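Local atomic coordinates of hypothetical protein Atu0120 (Agrobacterium tumefaciens, PDB entry 2I6H), a protein that is of unknown function but belongs to the bacterial DUF924 family and folds as an all-alpha chain that carries bound calcium ions in the crystal. Residues A111-I119 / F135-D144; I172-H181 / T190-L198. All coordinates share one frame; numbering follows the deposited sequence. Where two conformers were deposited one is given.

Overall arrangement
Contact 1 (111-119 with 135-144) lies in the helical body of the chain, its centre about 7 Å from the centre of the chain, whereas contact 2 (172-181 with 190-198) is a surface contact about 21 Å from it. Their centres are about 22 Å apart, yet they touch at one seam: E143 OE2 lies 2.7 Å from F179 N, a probable hydrogen bond, and V173 CG1 packs against D144 N. In sequence the first contact closes before the second opens. The nearest calcium ions stand about 13 Å from the side chain of Y136 and about 10 Å from that of I172, so neither of these side chains is a ligand.

Contact 1. Residues A111-I119 / F135-D144; sequences ARFFADEAI and FYLPFSHAED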
loop_
_atom_site.group_PDB
_atom_site.type_symbol
_atom_site.label_atom_id
_atom_site.label_comp_id
_atom_site.label_asym_id
_atom_site.label_seq_id
_atom_site.Cartn_x
_atom_site.Cartn_y
_atom_site.Cartn_z
ATOM N N ALA A 111 -10.432 -2.303 -20.373
ATOM C CA ALA A 111 -10.192 -1.378 -19.237
ATOM C C ALA A 111 -9.063 -0.398 -19.560
ATOM O O ALA A 111 -9.203 0.809 -19.304
ATOM C CB ALA A 111 -9.894 -2.141 -17.982
ATOM N N ARG A 112 -7.985 -0.909 -20.155
ATOM C CA ARG A 112 -6.817 -0.100 -20.491
ATOM C C ARG A 112 -7.164 0.933 -21.546
ATOM O O ARG A 112 -6.740 2.095 -21.477
ATOM C CB ARG A 112 -5.745 -0.988 -21.077
ATOM C CG ARG A 112 -4.976 -1.728 -20.067
ATOM C CD ARG A 112 -3.580 -1.948 -20.610
ATOM N NE ARG A 112 -3.578 -2.757 -21.824
ATOM C CZ ARG A 112 -3.948 -4.032 -21.872
ATOM N NH1 ARG A 112 -4.381 -4.633 -20.785
ATOM N NH2 ARG A 112 -3.904 -4.703 -23.018
ATOM N N PHE A 113 -7.935 0.497 -22.547
ATOM C CA PHE A 113 -8.359 1.359 -23.645
ATOM C C PHE A 113 -9.201 2.512 -23.046
ATOM O O PHE A 113 -8.991 3.720 -23.352
ATOM C CB PHE A 113 -9.205 0.529 -24.629
ATOM C CG PHE A 113 -9.871 1.350 -25.680
ATOM C CD1 PHE A 113 -9.120 1.925 -26.709
ATOM C CD2 PHE A 113 -11.222 1.618 -25.609
ATOM C CE1 PHE A 113 -9.756 2.728 -27.701
ATOM C CE2 PHE A 113 -11.867 2.406 -26.580
ATOM C CZ PHE A 113 -11.121 2.975 -27.624
ATOM N N PHE A 114 -10.136 2.152 -22.165
ATOM C CA PHE A 114 -10.932 3.167 -21.498
ATOM C C PHE A 114 -10.137 4.042 -20.531
ATOM O O PHE A 114 -10.402 5.246 -20.452
ATOM C CB PHE A 114 -12.084 2.541 -20.746
ATOM C CG PHE A 114 -13.255 2.099 -21.628
ATOM C CD1 PHE A 114 -13.483 2.590 -22.914
ATOM C CD2 PHE A 114 -14.154 1.174 -21.102
ATOM C CE1 PHE A 114 -14.638 2.116 -23.687
ATOM C CE2 PHE A 114 -15.285 0.733 -21.837
ATOM C CZ PHE A 114 -15.530 1.238 -23.119
ATOM N N ALA A 115 -9.180 3.458 -19.798
ATOM C CA ALA A 115 -8.330 4.258 -18.871
ATOM C C ALA A 115 -7.584 5.354 -19.657
ATOM O O ALA A 115 -7.580 6.533 -19.275
ATOM C CB ALA A 115 -7.321 3.380 -18.111
ATOM N N ASP A 116 -6.988 4.948 -20.767
ATOM C CA ASP A 116 -6.309 5.903 -21.664
ATOM C C ASP A 116 -7.240 7.072 -22.077
ATOM O O ASP A 116 -6.872 8.278 -21.987
ATOM C CB ASP A 116 -5.818 5.165 -22.917
ATOM C CG ASP A 116 -5.139 6.129 -23.927
ATOM O OD1 ASP A 116 -4.047 6.678 -23.624
ATOM O OD2 ASP A 116 -5.760 6.370 -24.992
ATOM N N GLU A 117 -8.441 6.714 -22.511
ATOM C CA GLU A 117 -9.421 7.713 -22.954
ATOM C C GLU A 117 -9.852 8.635 -21.797
ATOM O O GLU A 117 -9.941 9.858 -21.963
ATOM C CB GLU A 117 -10.631 7.065 -23.635
ATOM C CG GLU A 117 -11.642 8.105 -24.168
ATOM C CD GLU A 117 -11.033 9.157 -25.133
ATOM O OE1 GLU A 117 -9.979 8.894 -25.783
ATOM O OE2 GLU A 117 -11.645 10.254 -25.220
ATOM N N ALA A 118 -10.076 8.050 -20.627
ATOM C CA ALA A 118 -10.464 8.815 -19.436
ATOM C C ALA A 118 -9.375 9.801 -19.028
ATOM O O ALA A 118 -9.673 10.955 -18.702
ATOM C CB ALA A 118 -10.821 7.841 -18.265
ATOM N N ILE A 119 -8.118 9.354 -19.071
ATOM C CA ILE A 119 -6.999 10.198 -18.722
ATOM C C ILE A 119 -6.869 11.339 -19.747
ATOM O O ILE A 119 -6.595 12.506 -19.377
ATOM C CB ILE A 119 -5.728 9.386 -18.568
ATOM C CG1 ILE A 119 -5.873 8.547 -17.271
ATOM C CG2 ILE A 119 -4.455 10.317 -18.442
ATOM C CD1 ILE A 119 -4.845 7.454 -17.145
ATOM N N PHE A 135 -7.994 4.647 -12.058
ATOM C CA PHE A 135 -7.714 4.936 -13.463
ATOM C C PHE A 135 -6.322 4.413 -13.882
ATOM O O PHE A 135 -6.032 4.330 -15.075
ATOM C CB PHE A 135 -7.773 6.468 -13.726
ATOM C CG PHE A 135 -9.150 7.026 -13.662
ATOM C CD1 PHE A 135 -10.035 6.869 -14.739
ATOM C CD2 PHE A 135 -9.595 7.689 -12.520
ATOM C CE1 PHE A 135 -11.373 7.389 -14.686
ATOM C CE2 PHE A 135 -10.907 8.245 -12.460
ATOM C CZ PHE A 135 -11.807 8.074 -13.559
ATOM N N TYR A 136 -5.460 4.080 -12.919
ATOM C CA TYR A 136 -4.044 3.730 -13.230
ATOM C C TYR A 136 -3.802 2.227 -13.145
ATOM O O TYR A 136 -2.909 1.670 -13.807
ATOM C CB TYR A 136 -3.107 4.475 -12.259
ATOM C CG TYR A 136 -3.331 5.987 -12.219
ATOM C CD1 TYR A 136 -3.909 6.681 -13.313
ATOM C CD2 TYR A 136 -2.913 6.721 -11.097
ATOM C CE1 TYR A 136 -4.081 8.096 -13.238
ATOM C CE2 TYR A 136 -3.082 8.112 -11.016
ATOM C CZ TYR A 136 -3.656 8.781 -12.089
ATOM O OH TYR A 136 -3.822 10.158 -12.013
ATOM N N LEU A 137 -4.600 1.560 -12.303
ATOM C CA LEU A 137 -4.437 0.124 -12.105
ATOM C C LEU A 137 -4.496 -0.695 -13.419
ATOM O O LEU A 137 -3.765 -1.693 -13.528
ATOM C CB LEU A 137 -5.425 -0.419 -11.041
ATOM C CG LEU A 137 -5.123 0.088 -9.611
ATOM C CD1 LEU A 137 -6.234 -0.380 -8.676
ATOM C CD2 LEU A 137 -3.778 -0.486 -9.152
ATOM N N PRO A 138 -5.368 -0.316 -14.394
ATOM C CA PRO A 138 -5.348 -1.070 -15.669
ATOM C C PRO A 138 -3.935 -1.087 -16.298
ATOM O O PRO A 138 -3.558 -2.075 -16.921
ATOM C CB PRO A 138 -6.387 -0.341 -16.545
ATOM C CG PRO A 138 -7.376 0.195 -15.545
ATOM C CD PRO A 138 -6.435 0.702 -14.398
ATOM N N PHE A 139 -3.158 -0.021 -16.092
ATOM C CA PHE A 139 -1.792 0.006 -16.660
ATOM C C PHE A 139 -0.874 -0.954 -15.878
ATOM O O PHE A 139 -0.086 -1.682 -16.494
ATOM C CB PHE A 139 -1.267 1.436 -16.734
ATOM C CG PHE A 139 -2.125 2.320 -17.598
ATOM C CD1 PHE A 139 -2.073 2.180 -18.990
ATOM C CD2 PHE A 139 -3.025 3.228 -17.016
ATOM C CE1 PHE A 139 -2.880 3.005 -19.837
ATOM C CE2 PHE A 139 -3.850 4.036 -17.846
ATOM C CZ PHE A 139 -3.767 3.916 -19.250
ATOM N N SER A 140 -1.022 -1.002 -14.552
ATOM C CA SER A 140 -0.266 -1.958 -13.735
ATOM C C SER A 140 -0.622 -3.407 -14.084
ATOM O O SER A 140 0.183 -4.328 -13.899
ATOM C CB SER A 140 -0.542 -1.699 -12.252
ATOM O OG SER A 140 0.217 -0.580 -11.823
ATOM N N HIS A 141 -1.846 -3.618 -14.561
ATOM C CA HIS A 141 -2.331 -4.976 -14.840
ATOM C C HIS A 141 -2.032 -5.471 -16.242
ATOM O O HIS A 141 -2.269 -6.636 -16.540
ATOM C CB HIS A 141 -3.850 -5.076 -14.539
ATOM C CG HIS A 141 -4.182 -4.874 -13.090
ATOM N ND1 HIS A 141 -5.368 -4.316 -12.670
ATOM C CD2 HIS A 141 -3.479 -5.165 -11.964
ATOM C CE1 HIS A 141 -5.375 -4.252 -11.344
ATOM N NE2 HIS A 141 -4.248 -4.770 -10.888
ATOM N N ALA A 142 -1.462 -4.612 -17.076
ATOM C CA ALA A 142 -1.147 -4.983 -18.469
ATOM C C ALA A 142 0.235 -5.625 -18.587
ATOM O O ALA A 142 1.218 -5.154 -17.969
ATOM C CB ALA A 142 -1.256 -3.745 -19.378
ATOM N N GLU A 143 0.323 -6.685 -19.397
ATOM C CA GLU A 143 1.608 -7.345 -19.642
ATOM C C GLU A 143 2.315 -6.665 -20.814
ATOM O O GLU A 143 2.430 -7.245 -21.881
ATOM C CB GLU A 143 1.387 -8.841 -19.889
ATOM C CG GLU A 143 0.840 -9.539 -18.669
ATOM C CD GLU A 143 0.698 -11.059 -18.834
ATOM O OE1 GLU A 143 0.278 -11.551 -19.928
ATOM O OE2 GLU A 143 0.993 -11.766 -17.851
ATOM N N ASP A 144 2.727 -5.414 -20.615
ATOM C CA ASP A 144 3.510 -4.684 -21.611
ATOM C C ASP A 144 4.194 -3.522 -20.953
ATOM O O ASP A 144 3.715 -2.874 -20.039
ATOM C CB ASP A 144 2.733 -4.212 -22.847
ATOM C CG ASP A 144 1.746 -3.112 -22.534
ATOM O OD1 ASP A 144 0.651 -3.454 -22.050
ATOM O OD2 ASP A 144 2.054 -1.920 -22.783
HETATM O O HOH W 1 -4.942 -4.082 -17.954
#
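R112, F139 and P138 bury the most surface here, where helix 108-120 packs on the short helix 137-140 and its flanking turns in an all-helical fold. F139 is a knob in a hole: its ring sits among R112, A115, D116 and I119 of the longer helix. CE2 does most of the touching, 3.5 Å from A115 CB and 3.6 Å from I119 CD1, while CZ reaches the backbone at D116 N. The F139 CG is anti to its own carbonyl carbon (chi1 -60°), which carries the ring toward the helix although the side chain does not start out that way. I119 approaches it from the opposite direction, and its CD1 also meets the edge of the Y136 ring.

P138 packs against the turn A111-A115, its CB near A111 CB and its CG 4.1 Å from A115 CB. Farther along, A118 CB touches CE1 of F135 at 3.6 Å. Beside A115 CB, the buried F135 O has no polar partner in the model.

The R112 chain runs past P138 O and bends at chi3 (-62°). In the conformers given, D144 OD1 lies over one face of the guanidinium, 4.3 Å from R112 NE and well out of plane, so only the charges interact; D144 OD2 caps A147 N. For that R112 conformer, a water in the guanidinium plane accepts from NH1 at 2.9 Å and donates to P138 O at 2.6 Å.

Contact 2. Residues I172-H181 / T190-L198; sequences IVERFGRFPH and TTPEERQYL
E194 and R178 meet in a side-on salt bridge: R178 NE donates to E194 OE2 at 2.8 Å (N-H...O 165°) and R178 NH2 to E194 OE1 at 2.9 Å. Each oxygen offers its syn lone pair, and the guanidinium and carboxylate planes lie only 27° apart. The R178 chain is extended from CG to NE, which delivers this edge to the acid.

Beside the bridge, E194 CG packs 3.5 Å from F176 CD1 and 3.6 Å from P180 CG. Y197 buries more surface than any other residue here; F176 CE2 lies over one face of its ring, offset toward the rim, with the two planes oblique. With CG anti to its backbone N, Y197 reaches across to helix 160-176, where its OH is 3.4 Å from I172 CD1. In the H181 conformer given, L198 CD2 sits over the centre of the imidazole ring, a CH-pi contact of 3.6 Å to the centroid.

In the next shell, T191 and E194 form a capping box: E194 N donates to T191 OG1, and T191 N reaches E194 OE1 from above the carboxylate plane. OE1 also accepts from N183, while a water joins OE2 to F176 O, so several bonds fix the carboxylate's rotation. R178 NH2 bonds to E189 O as well.

The segments 172-176 and 192-198 run roughly antiparallel (148°), their axes 11.8 Å apart at closest approach, and P180 packs on E194, Y197 and L198. V173 of helix 160-176 and F179 of the loop after it touch helix 145-155, joining this C-terminal part of the chain to the helical body.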
loop_
_atom_site.group_PDB
_atom_site.type_symbol
_atom_site.label_atom_id
_atom_site.label_comp_id
_atom_site.label_asym_id
_atom_site.label_seq_id
_atom_site.Cartn_x
_atom_site.Cartn_y
_atom_site.Cartn_z
ATOM N N ILE A 172 8.240 -7.031 -12.426
ATOM C CA ILE A 172 7.909 -8.364 -12.915
ATOM C C ILE A 172 7.833 -8.370 -14.447
ATOM O O ILE A 172 8.408 -9.254 -15.108
ATOM C CB ILE A 172 6.590 -8.891 -12.281
ATOM C CG1 ILE A 172 6.682 -8.879 -10.747
ATOM C CG2 ILE A 172 6.269 -10.296 -12.781
ATOM C CD1 ILE A 172 5.305 -8.989 -10.076
ATOM N N VAL A 173 7.121 -7.393 -15.006
ATOM C CA VAL A 173 6.951 -7.308 -16.448
ATOM C C VAL A 173 8.277 -7.001 -17.161
ATOM O O VAL A 173 8.551 -7.565 -18.229
ATOM C CB VAL A 173 5.829 -6.323 -16.831
ATOM C CG1 VAL A 173 5.745 -6.093 -18.355
ATOM C CG2 VAL A 173 4.478 -6.876 -16.340
ATOM N N GLU A 174 9.110 -6.126 -16.606
ATOM C CA GLU A 174 10.374 -5.833 -17.279
ATOM C C GLU A 174 11.300 -7.060 -17.228
ATOM O O GLU A 174 12.116 -7.264 -18.114
ATOM C CB GLU A 174 10.991 -4.518 -16.772
ATOM C CG GLU A 174 10.243 -3.281 -17.323
ATOM C CD GLU A 174 10.842 -1.955 -16.874
ATOM O OE1 GLU A 174 11.419 -1.902 -15.774
ATOM O OE2 GLU A 174 10.719 -0.944 -17.597
ATOM N N ARG A 175 11.103 -7.918 -16.223
ATOM C CA ARG A 175 11.918 -9.110 -16.055
ATOM C C ARG A 175 11.444 -10.282 -16.932
ATOM O O ARG A 175 12.264 -10.955 -17.556
ATOM C CB ARG A 175 11.962 -9.499 -14.580
ATOM C CG ARG A 175 12.695 -10.778 -14.278
ATOM C CD ARG A 175 13.135 -10.798 -12.814
ATOM N NE ARG A 175 13.676 -12.104 -12.455
ATOM C CZ ARG A 175 13.561 -12.675 -11.255
ATOM N NH1 ARG A 175 12.911 -12.057 -10.258
ATOM N NH2 ARG A 175 14.099 -13.877 -11.057
ATOM N N PHE A 176 10.137 -10.485 -17.025
ATOM C CA PHE A 176 9.586 -11.665 -17.705
ATOM C C PHE A 176 8.789 -11.374 -18.963
ATOM O O PHE A 176 8.450 -12.316 -19.732
ATOM C CB PHE A 176 8.713 -12.466 -16.722
ATOM C CG PHE A 176 9.472 -12.970 -15.544
ATOM C CD1 PHE A 176 10.542 -13.869 -15.724
ATOM C CD2 PHE A 176 9.151 -12.540 -14.247
ATOM C CE1 PHE A 176 11.277 -14.346 -14.626
ATOM C CE2 PHE A 176 9.876 -13.019 -13.136
ATOM C CZ PHE A 176 10.939 -13.923 -13.331
ATOM N N GLY A 177 8.415 -10.111 -19.150
ATOM C CA GLY A 177 7.475 -9.716 -20.205
ATOM C C GLY A 177 5.995 -10.041 -19.919
ATOM O O GLY A 177 5.112 -9.746 -20.733
ATOM N N ARG A 178 5.723 -10.568 -18.729
ATOM C CA ARG A 178 4.380 -11.007 -18.330
ATOM C C ARG A 178 4.382 -11.361 -16.839
ATOM O O ARG A 178 5.445 -11.373 -16.191
ATOM C CB ARG A 178 3.986 -12.244 -19.166
ATOM C CG ARG A 178 4.871 -13.461 -18.899
ATOM C CD ARG A 178 4.622 -14.578 -19.944
ATOM N NE ARG A 178 5.368 -15.799 -19.623
ATOM C CZ ARG A 178 5.277 -16.923 -20.348
ATOM N NH1 ARG A 178 4.508 -16.970 -21.433
ATOM N NH2 ARG A 178 5.936 -18.000 -19.979
ATOM N N PHE A 179 3.202 -11.686 -16.303
ATOM C CA PHE A 179 3.070 -12.094 -14.909
ATOM C C PHE A 179 3.049 -13.603 -14.865
ATOM O O PHE A 179 2.044 -14.223 -15.267
ATOM C CB PHE A 179 1.779 -11.525 -14.314
ATOM C CG PHE A 179 1.815 -10.036 -14.165
ATOM C CD1 PHE A 179 2.598 -9.437 -13.170
ATOM C CD2 PHE A 179 1.069 -9.234 -15.023
ATOM C CE1 PHE A 179 2.630 -8.014 -13.056
ATOM C CE2 PHE A 179 1.086 -7.836 -14.914
ATOM C CZ PHE A 179 1.858 -7.229 -13.937
ATOM N N PRO A 180 4.152 -14.212 -14.409
ATOM C CA PRO A 180 4.231 -15.673 -14.355
ATOM C C PRO A 180 3.166 -16.303 -13.501
ATOM O O PRO A 180 2.806 -17.454 -13.783
ATOM C CB PRO A 180 5.622 -15.919 -13.726
ATOM C CG PRO A 180 6.392 -14.762 -14.164
ATOM C CD PRO A 180 5.420 -13.615 -13.959
ATOM N N HIS A 181 2.655 -15.588 -12.480
ATOM C CA HIS A 181 1.550 -16.127 -11.673
ATOM C C HIS A 181 0.305 -16.482 -12.517
ATOM O O HIS A 181 -0.524 -17.279 -12.079
ATOM C CB HIS A 181 1.177 -15.184 -10.516
ATOM C CG HIS A 181 2.042 -15.344 -9.293
ATOM N ND1 HIS A 181 1.984 -16.461 -8.477
ATOM C CD2 HIS A 181 2.973 -14.526 -8.740
ATOM C CE1 HIS A 181 2.838 -16.321 -7.479
ATOM N NE2 HIS A 181 3.451 -15.157 -7.614
ATOM N N THR A 190 5.714 -22.246 -18.473
ATOM C CA THR A 190 6.500 -21.544 -17.492
ATOM C C THR A 190 7.970 -21.794 -17.790
ATOM O O THR A 190 8.372 -22.943 -17.988
ATOM C CB THR A 190 6.101 -22.051 -16.099
ATOM O OG1 THR A 190 4.770 -21.593 -15.818
ATOM C CG2 THR A 190 7.029 -21.561 -15.022
ATOM N N THR A 191 8.758 -20.726 -17.875
ATOM C CA THR A 191 10.195 -20.889 -18.186
ATOM C C THR A 191 10.955 -21.264 -16.922
ATOM O O THR A 191 10.429 -21.121 -15.818
ATOM C CB THR A 191 10.821 -19.624 -18.766
ATOM O OG1 THR A 191 10.932 -18.640 -17.727
ATOM C CG2 THR A 191 10.036 -19.086 -19.972
ATOM N N PRO A 192 12.198 -21.786 -17.071
ATOM C CA PRO A 192 13.016 -22.093 -15.883
ATOM C C PRO A 192 13.145 -20.926 -14.890
ATOM O O PRO A 192 12.978 -21.126 -13.683
ATOM C CB PRO A 192 14.395 -22.446 -16.478
ATOM C CG PRO A 192 14.063 -23.014 -17.848
ATOM C CD PRO A 192 12.857 -22.201 -18.329
ATOM N N GLU A 193 13.444 -19.728 -15.385
ATOM C CA GLU A 193 13.571 -18.550 -14.498
ATOM C C GLU A 193 12.255 -18.131 -13.837
ATOM O O GLU A 193 12.230 -17.747 -12.671
ATOM C CB GLU A 193 14.244 -17.347 -15.199
ATOM C CG GLU A 193 13.942 -17.223 -16.714
ATOM C CD GLU A 193 14.819 -18.239 -17.571
ATOM O OE1 GLU A 193 16.117 -18.163 -17.485
ATOM O OE2 GLU A 193 14.215 -19.098 -18.319
ATOM N N GLU A 194 11.163 -18.205 -14.591
ATOM C CA GLU A 194 9.842 -18.023 -14.006
ATOM C C GLU A 194 9.560 -19.086 -12.947
ATOM O O GLU A 194 9.039 -18.782 -11.880
ATOM C CB GLU A 194 8.782 -18.067 -15.095
ATOM C CG GLU A 194 8.755 -16.816 -15.964
ATOM C CD GLU A 194 7.725 -16.908 -17.070
ATOM O OE1 GLU A 194 7.235 -18.038 -17.332
ATOM O OE2 GLU A 194 7.423 -15.864 -17.686
ATOM N N ARG A 195 9.925 -20.333 -13.223
ATOM C CA ARG A 195 9.630 -21.395 -12.271
ATOM C C ARG A 195 10.343 -21.070 -10.962
ATOM O O ARG A 195 9.738 -21.126 -9.892
ATOM C CB ARG A 195 10.024 -22.748 -12.847
ATOM C CG ARG A 195 9.808 -23.945 -11.936
ATOM C CD ARG A 195 9.477 -25.168 -12.773
ATOM N NE ARG A 195 8.308 -24.892 -13.616
ATOM C CZ ARG A 195 7.381 -25.788 -13.949
ATOM N NH1 ARG A 195 6.360 -25.423 -14.714
ATOM N NH2 ARG A 195 7.464 -27.045 -13.514
ATOM N N GLN A 196 11.613 -20.684 -11.085
ATOM C CA GLN A 196 12.456 -20.226 -9.981
ATOM C C GLN A 196 11.776 -19.126 -9.162
ATOM O O GLN A 196 11.648 -19.231 -7.939
ATOM C CB GLN A 196 13.773 -19.705 -10.560
ATOM C CG GLN A 196 14.973 -19.901 -9.683
ATOM C CD GLN A 196 16.205 -20.350 -10.492
ATOM O OE1 GLN A 196 16.641 -19.671 -11.437
ATOM N NE2 GLN A 196 16.759 -21.505 -10.123
ATOM N N TYR A 197 11.338 -18.079 -9.866
ATOM C CA TYR A 197 10.659 -16.933 -9.274
ATOM C C TYR A 197 9.396 -17.340 -8.499
ATOM O O TYR A 197 9.181 -16.886 -7.376
ATOM C CB TYR A 197 10.336 -15.923 -10.380
ATOM C CG TYR A 197 9.228 -14.940 -10.074
ATOM C CD1 TYR A 197 9.477 -13.764 -9.355
ATOM C CD2 TYR A 197 7.927 -15.167 -10.543
ATOM C CE1 TYR A 197 8.442 -12.847 -9.089
ATOM C CE2 TYR A 197 6.895 -14.254 -10.294
ATOM C CZ TYR A 197 7.156 -13.101 -9.568
ATOM O OH TYR A 197 6.124 -12.225 -9.326
ATOM N N LEU A 198 8.576 -18.192 -9.110
ATOM C CA LEU A 198 7.328 -18.687 -8.501
ATOM C C LEU A 198 7.571 -19.555 -7.267
ATOM O O LEU A 198 6.934 -19.364 -6.222
ATOM C CB LEU A 198 6.513 -19.478 -9.526
ATOM C CG LEU A 198 5.896 -18.719 -10.709
ATOM C CD1 LEU A 198 5.280 -19.729 -11.675
ATOM C CD2 LEU A 198 4.869 -17.674 -10.264
HETATM O O HOH W 2 9.190 -14.901 -19.440
#